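Local coordinates for oxidoreductase, NAD-binding/iron-sulfur cluster-binding protein (Nitratireductor pacificus pht-3B, PDB 6ZXU) that probably carries out catabolic reductive dehalogenation, using a cobalamin and two 4Fe-4S clusters bound in the same chain, at residues A[43-48]-A[225-230]; A[49-54]-A[249-254]. All coordinates share one frame; numbering follows the deposited sequence.

Contact 1: residues A[43-48]-A[225-230]; sequences LALERL and APFLRR
Leu43 and Phe227 each set CG anti to their carbonyl carbon, beside the backbone N (chi1 -60° and -59°), and the two side chains pass one another pointing in opposite senses. The case illustrates how one aromatic ring can organise an apolar contact between two loops. Leu43 divides its branches between two tasks. Its CD2 lies over one face of the Phe227 ring, 4.1 Å from Phe227 CG, while its CD1 rests against Phe227 CB at 3.9 Å and also reaches CD2 of Leu228 at 4.0 Å. The rim of the ring belongs to Leu45, whose CD2 stands near the ring plane and 3.9 Å from Phe227 CE2. Leu48 CD1 approaches the same CE2 obliquely, but its closer partner is the neighbouring proline, with 3.6 Å between Leu48 CD1 and Pro226 CG.

Leu43, Leu45 and Leu48 converge on the ring because the chain makes an inverse gamma turn centred on Ala44 and then a short 3-10 segment, which brings Leu45 and Leu48, three residues apart, to the same partner. Across from them, the backbone N of Phe227 is hydrogen-bonded to Glu257 OE2. Only carbon atoms make the side-chain contact, which joins two loops on the flank of an antiparallel sheet: Val262 of helix 260-264 touches Ala44 and Phe227, Met121 of strand 121-126 touches Leu43, Leu45 and Leu228, and the adjacent strand 142-149 meets Leu228 through Ala147 and Gln149.

Contact 2: residues A[49-54]-A[249-254]; sequences ARVDDV and LAPEGD
Arg50 and Leu249 face each other in a single beta bridge between two irregular loops, their CA atoms 4.2 Å apart. The arginine shows how a side chain whose first bond points away from its partner can still reach it with its tip. CB leaves the backbone heading away from 249-254, and CG, CD and NE prolong it as an extended chain that makes no close contact there. A chi4 of -84° then turns the guanidinium out of the line of that chain, and Leu249 CD2 lies over one of its faces, with NH1 at 3.6 Å and CZ at 3.8 Å from that methyl. The N-H groups have polar partners as well: NH1 bonds to Arg247 O and Gly214 O, and NH2 to Leu45 O. An alanine here would probably leave these three carbonyls without their donor and uncover the methyl of Leu249.

Further along, the two loops touch through small apolar groups near the surface. Val51 CG2 meets Pro251 CD at 4.0 Å, the two side chains crossing at about a right angle, and Val54 CG1 touches CG and CD of the same proline, the two side chains passing in opposite directions. Ala49 CB packs on Ala250 CB. Beside that pair runs the bridging hydrogen bond from Ala250 N to Ala49 O, 2.9 Å long and nearly straight at 175°, with the donor 41° out of the plane of the carbonyl.

Overall arrangement
Contacts 1 and 2 are neighbouring parts of one loop-against-loop contact, their centres about 13 Å apart. Residues 43-48 run straight into 49-54, whereas 225-230 and 249-254 precede and follow strand 232-239, an inner strand of the four-stranded antiparallel sheet that also holds 121-126. The segments therefore alternate along the chain, and an N-terminal loop is laid against both loops beside that strand. Leu249 joins the contacts, its CD1 packing on Pro226 and its CD2 on Leu48. Contact 1 is buried, contact 2 superficial and farther from the chain centre; both lie away from the cobalamin and cluster sites, and together they join loop 43-54 to the loops before and after strand 232-239.

Contact 1: residues A[43-48]-A[225-230]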
loop_
_atom_site.group_PDB
_atom_site.type_symbol
_atom_site.label_atom_id
_atom_site.label_comp_id
_atom_site.label_asym_id
_atom_site.label_seq_id
_atom_site.Cartn_x
_atom_site.Cartn_y
_atom_site.Cartn_z
ATOM N N LEU A 43 17.402 4.402 7.893
ATOM C CA LEU A 43 18.664 5.047 7.846
ATOM C C LEU A 43 19.358 4.969 9.219
ATOM O O LEU A 43 18.701 4.928 10.270
ATOM C CB LEU A 43 18.496 6.543 7.407
ATOM C CG LEU A 43 17.863 6.750 6.037
ATOM C CD1 LEU A 43 17.530 8.222 5.893
ATOM C CD2 LEU A 43 18.820 6.322 4.903
ATOM N N ALA A 44 20.679 4.999 9.185
ATOM C CA ALA A 44 21.507 4.864 10.420
ATOM C C ALA A 44 21.670 6.239 11.108
ATOM O O ALA A 44 22.785 6.682 11.390
ATOM C CB ALA A 44 22.887 4.243 10.117
ATOM N N LEU A 45 20.548 6.843 11.466
ATOM C CA LEU A 45 20.523 8.152 12.102
ATOM C C LEU A 45 21.200 8.126 13.492
ATOM O O LEU A 45 21.800 9.092 13.921
ATOM C CB LEU A 45 19.098 8.664 12.230
ATOM C CG LEU A 45 18.285 8.792 10.928
ATOM C CD1 LEU A 45 16.895 9.366 11.198
ATOM C CD2 LEU A 45 19.024 9.563 9.894
ATOM N N GLU A 46 21.112 7.024 14.168
ATOM C CA GLU A 46 21.723 6.881 15.456
ATOM C C GLU A 46 23.241 6.847 15.426
ATOM O O GLU A 46 23.877 6.825 16.481
ATOM C CB GLU A 46 21.153 5.639 16.186
ATOM C CG GLU A 46 21.714 4.281 15.709
ATOM C CD GLU A 46 21.068 3.697 14.397
ATOM O OE1 GLU A 46 20.204 4.371 13.751
ATOM O OE2 GLU A 46 21.474 2.573 14.006
ATOM N N ARG A 47 23.868 6.828 14.259
ATOM C CA ARG A 47 25.324 6.864 14.162
ATOM C C ARG A 47 25.835 8.219 13.732
ATOM O O ARG A 47 27.022 8.355 13.447
ATOM C CB ARG A 47 25.781 5.760 13.169
ATOM C CG ARG A 47 25.545 4.377 13.723
ATOM C CD ARG A 47 26.156 3.343 12.796
ATOM N NE ARG A 47 25.996 1.989 13.322
ATOM C CZ ARG A 47 26.935 1.318 13.978
ATOM N NH1 ARG A 47 28.112 1.861 14.234
ATOM N NH2 ARG A 47 26.685 0.075 14.399
ATOM N N LEU A 48 24.976 9.224 13.674
ATOM C CA LEU A 48 25.415 10.559 13.291
ATOM C C LEU A 48 25.838 11.327 14.554
ATOM O O LEU A 48 25.278 11.124 15.637
ATOM C CB LEU A 48 24.313 11.314 12.619
ATOM C CG LEU A 48 23.839 10.616 11.324
ATOM C CD1 LEU A 48 22.740 11.408 10.704
ATOM C CD2 LEU A 48 24.957 10.414 10.331
ATOM N N ALA A 225 20.035 17.774 4.687
ATOM C CA ALA A 225 19.829 16.615 5.588
ATOM C C ALA A 225 20.782 15.543 5.227
ATOM O O ALA A 225 20.968 15.278 4.034
ATOM C CB ALA A 225 18.396 16.091 5.471
ATOM N N PRO A 226 21.450 14.939 6.220
ATOM C CA PRO A 226 22.260 13.751 5.909
ATOM C C PRO A 226 21.385 12.698 5.179
ATOM O O PRO A 226 20.205 12.544 5.499
ATOM C CB PRO A 226 22.670 13.220 7.306
ATOM C CG PRO A 226 21.625 13.727 8.219
ATOM C CD PRO A 226 21.271 15.091 7.668
ATOM N N PHE A 227 21.984 12.039 4.207
ATOM C CA PHE A 227 21.402 10.970 3.442
ATOM C C PHE A 227 20.410 11.365 2.367
ATOM O O PHE A 227 20.239 10.663 1.422
ATOM C CB PHE A 227 20.710 9.942 4.392
ATOM C CG PHE A 227 21.609 9.294 5.422
ATOM C CD1 PHE A 227 22.694 8.514 5.032
ATOM C CD2 PHE A 227 21.341 9.406 6.766
ATOM C CE1 PHE A 227 23.484 7.894 5.949
ATOM C CE2 PHE A 227 22.103 8.739 7.697
ATOM C CZ PHE A 227 23.197 8.004 7.295
ATOM N N LEU A 228 19.724 12.495 2.490
ATOM C CA LEU A 228 18.645 12.879 1.554
ATOM C C LEU A 228 19.173 13.817 0.505
ATOM O O LEU A 228 18.802 14.944 0.390
ATOM C CB LEU A 228 17.490 13.461 2.306
ATOM C CG LEU A 228 16.930 12.666 3.448
ATOM C CD1 LEU A 228 15.605 13.297 3.904
ATOM C CD2 LEU A 228 16.760 11.163 3.236
ATOM N N ARG A 229 20.061 13.281 -0.306
ATOM C CA ARG A 229 20.830 14.009 -1.248
ATOM C C ARG A 229 20.020 14.541 -2.436
ATOM O O ARG A 229 20.453 15.459 -3.123
ATOM C CB ARG A 229 21.979 13.093 -1.742
ATOM C CG ARG A 229 23.001 12.694 -0.659
ATOM N N ARG A 230 18.824 14.027 -2.651
ATOM C CA ARG A 230 17.980 14.633 -3.670
ATOM C C ARG A 230 17.242 15.933 -3.265
ATOM O O ARG A 230 16.636 16.565 -4.107
ATOM C CB ARG A 230 16.970 13.592 -4.199
ATOM C CG ARG A 230 17.679 12.389 -4.651
ATOM C CD ARG A 230 16.823 11.558 -5.601
ATOM N NE ARG A 230 16.096 10.548 -4.887
ATOM C CZ ARG A 230 16.525 9.279 -4.732
ATOM N NH1 ARG A 230 17.648 8.853 -5.264
ATOM N NH2 ARG A 230 15.761 8.430 -4.061
#

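Contact 2: residues A[49-54]-A[249-254]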
loop_
_atom_site.group_PDB
_atom_site.type_symbol
_atom_site.label_atom_id
_atom_site.label_comp_id
_atom_site.label_asym_id
_atom_site.label_seq_id
_atom_site.Cartn_x
_atom_site.Cartn_y
_atom_site.Cartn_z
ATOM N N ALA A 49 26.777 12.255 14.370
ATOM C CA ALA A 49 27.267 13.073 15.475
ATOM C C ALA A 49 26.196 14.088 15.873
ATOM O O ALA A 49 25.676 14.780 15.042
ATOM C CB ALA A 49 28.502 13.807 15.045
ATOM N N ARG A 50 25.888 14.135 17.152
ATOM C CA ARG A 50 24.880 15.014 17.720
ATOM C C ARG A 50 25.428 15.791 18.960
ATOM O O ARG A 50 26.406 15.407 19.582
ATOM C CB ARG A 50 23.705 14.181 18.127
ATOM C CG ARG A 50 22.941 13.671 16.911
ATOM C CD ARG A 50 21.695 12.887 17.275
ATOM N NE ARG A 50 21.333 12.140 16.074
ATOM C CZ ARG A 50 20.630 12.606 15.070
ATOM N NH1 ARG A 50 20.107 13.837 15.126
ATOM N NH2 ARG A 50 20.449 11.821 13.981
ATOM N N VAL A 51 24.799 16.910 19.241
ATOM C CA VAL A 51 25.029 17.714 20.407
ATOM C C VAL A 51 23.681 18.066 21.042
ATOM O O VAL A 51 22.609 17.854 20.423
ATOM C CB VAL A 51 25.798 18.982 20.044
ATOM C CG1 VAL A 51 27.176 18.646 19.470
ATOM C CG2 VAL A 51 25.033 19.834 19.095
ATOM N N ASP A 52 23.698 18.621 22.252
ATOM C CA ASP A 52 22.444 18.895 22.974
ATOM C C ASP A 52 21.653 20.058 22.408
ATOM O O ASP A 52 20.408 20.059 22.527
ATOM C CB ASP A 52 22.730 19.120 24.480
ATOM C CG ASP A 52 22.948 17.782 25.280
ATOM O OD1 ASP A 52 22.938 16.674 24.666
ATOM O OD2 ASP A 52 23.155 17.824 26.563
ATOM N N ASP A 53 22.317 21.062 21.839
ATOM C CA ASP A 53 21.642 22.286 21.406
ATOM C C ASP A 53 22.459 22.937 20.320
ATOM O O ASP A 53 23.663 22.755 20.213
ATOM C CB ASP A 53 21.512 23.374 22.500
ATOM C CG ASP A 53 20.558 23.016 23.620
ATOM O OD1 ASP A 53 21.015 22.250 24.556
ATOM O OD2 ASP A 53 19.362 23.565 23.613
ATOM N N VAL A 54 21.779 23.720 19.501
ATOM C CA VAL A 54 22.494 24.535 18.511
ATOM C C VAL A 54 21.841 25.889 18.483
ATOM O O VAL A 54 20.711 26.035 18.907
ATOM C CB VAL A 54 22.513 23.948 17.064
ATOM C CG1 VAL A 54 23.374 22.684 17.035
ATOM C CG2 VAL A 54 21.107 23.666 16.515
ATOM N N LEU A 249 21.958 17.838 15.195
ATOM C CA LEU A 249 23.158 17.318 14.612
ATOM C C LEU A 249 24.313 18.234 15.010
ATOM O O LEU A 249 24.147 19.458 15.097
ATOM C CB LEU A 249 23.044 17.252 13.075
ATOM C CG LEU A 249 21.987 16.324 12.486
ATOM C CD1 LEU A 249 21.752 16.686 11.020
ATOM C CD2 LEU A 249 22.409 14.889 12.618
ATOM N N ALA A 250 25.495 17.655 15.185
ATOM C CA ALA A 250 26.663 18.463 15.367
ATOM C C ALA A 250 26.763 19.488 14.236
ATOM O O ALA A 250 26.724 19.134 13.072
ATOM C CB ALA A 250 27.931 17.599 15.416
ATOM N N PRO A 251 26.979 20.763 14.564
ATOM C CA PRO A 251 26.722 21.748 13.522
ATOM C C PRO A 251 27.812 21.902 12.505
ATOM O O PRO A 251 27.548 22.487 11.464
ATOM C CB PRO A 251 26.518 23.044 14.317
ATOM C CG PRO A 251 27.123 22.812 15.630
ATOM C CD PRO A 251 27.005 21.363 15.913
ATOM N N GLU A 252 29.019 21.448 12.818
ATOM C CA GLU A 252 30.178 21.612 11.955
ATOM C C GLU A 252 30.835 20.277 11.713
ATOM O O GLU A 252 30.972 19.456 12.603
ATOM C CB GLU A 252 31.220 22.605 12.592
ATOM N N GLY A 253 31.304 20.081 10.488
ATOM C CA GLY A 253 32.145 18.932 10.200
ATOM C C GLY A 253 31.390 17.666 9.825
ATOM O O GLY A 253 30.161 17.631 9.724
ATOM N N ASP A 254 32.144 16.606 9.682
ATOM C CA ASP A 254 31.659 15.352 9.167
ATOM C C ASP A 254 30.732 14.692 10.183
ATOM O O ASP A 254 31.112 14.486 11.331
ATOM C CB ASP A 254 32.897 14.447 8.970
ATOM C CG ASP A 254 32.634 13.219 8.146
ATOM O OD1 ASP A 254 31.508 12.703 8.026
ATOM O OD2 ASP A 254 33.643 12.771 7.551
#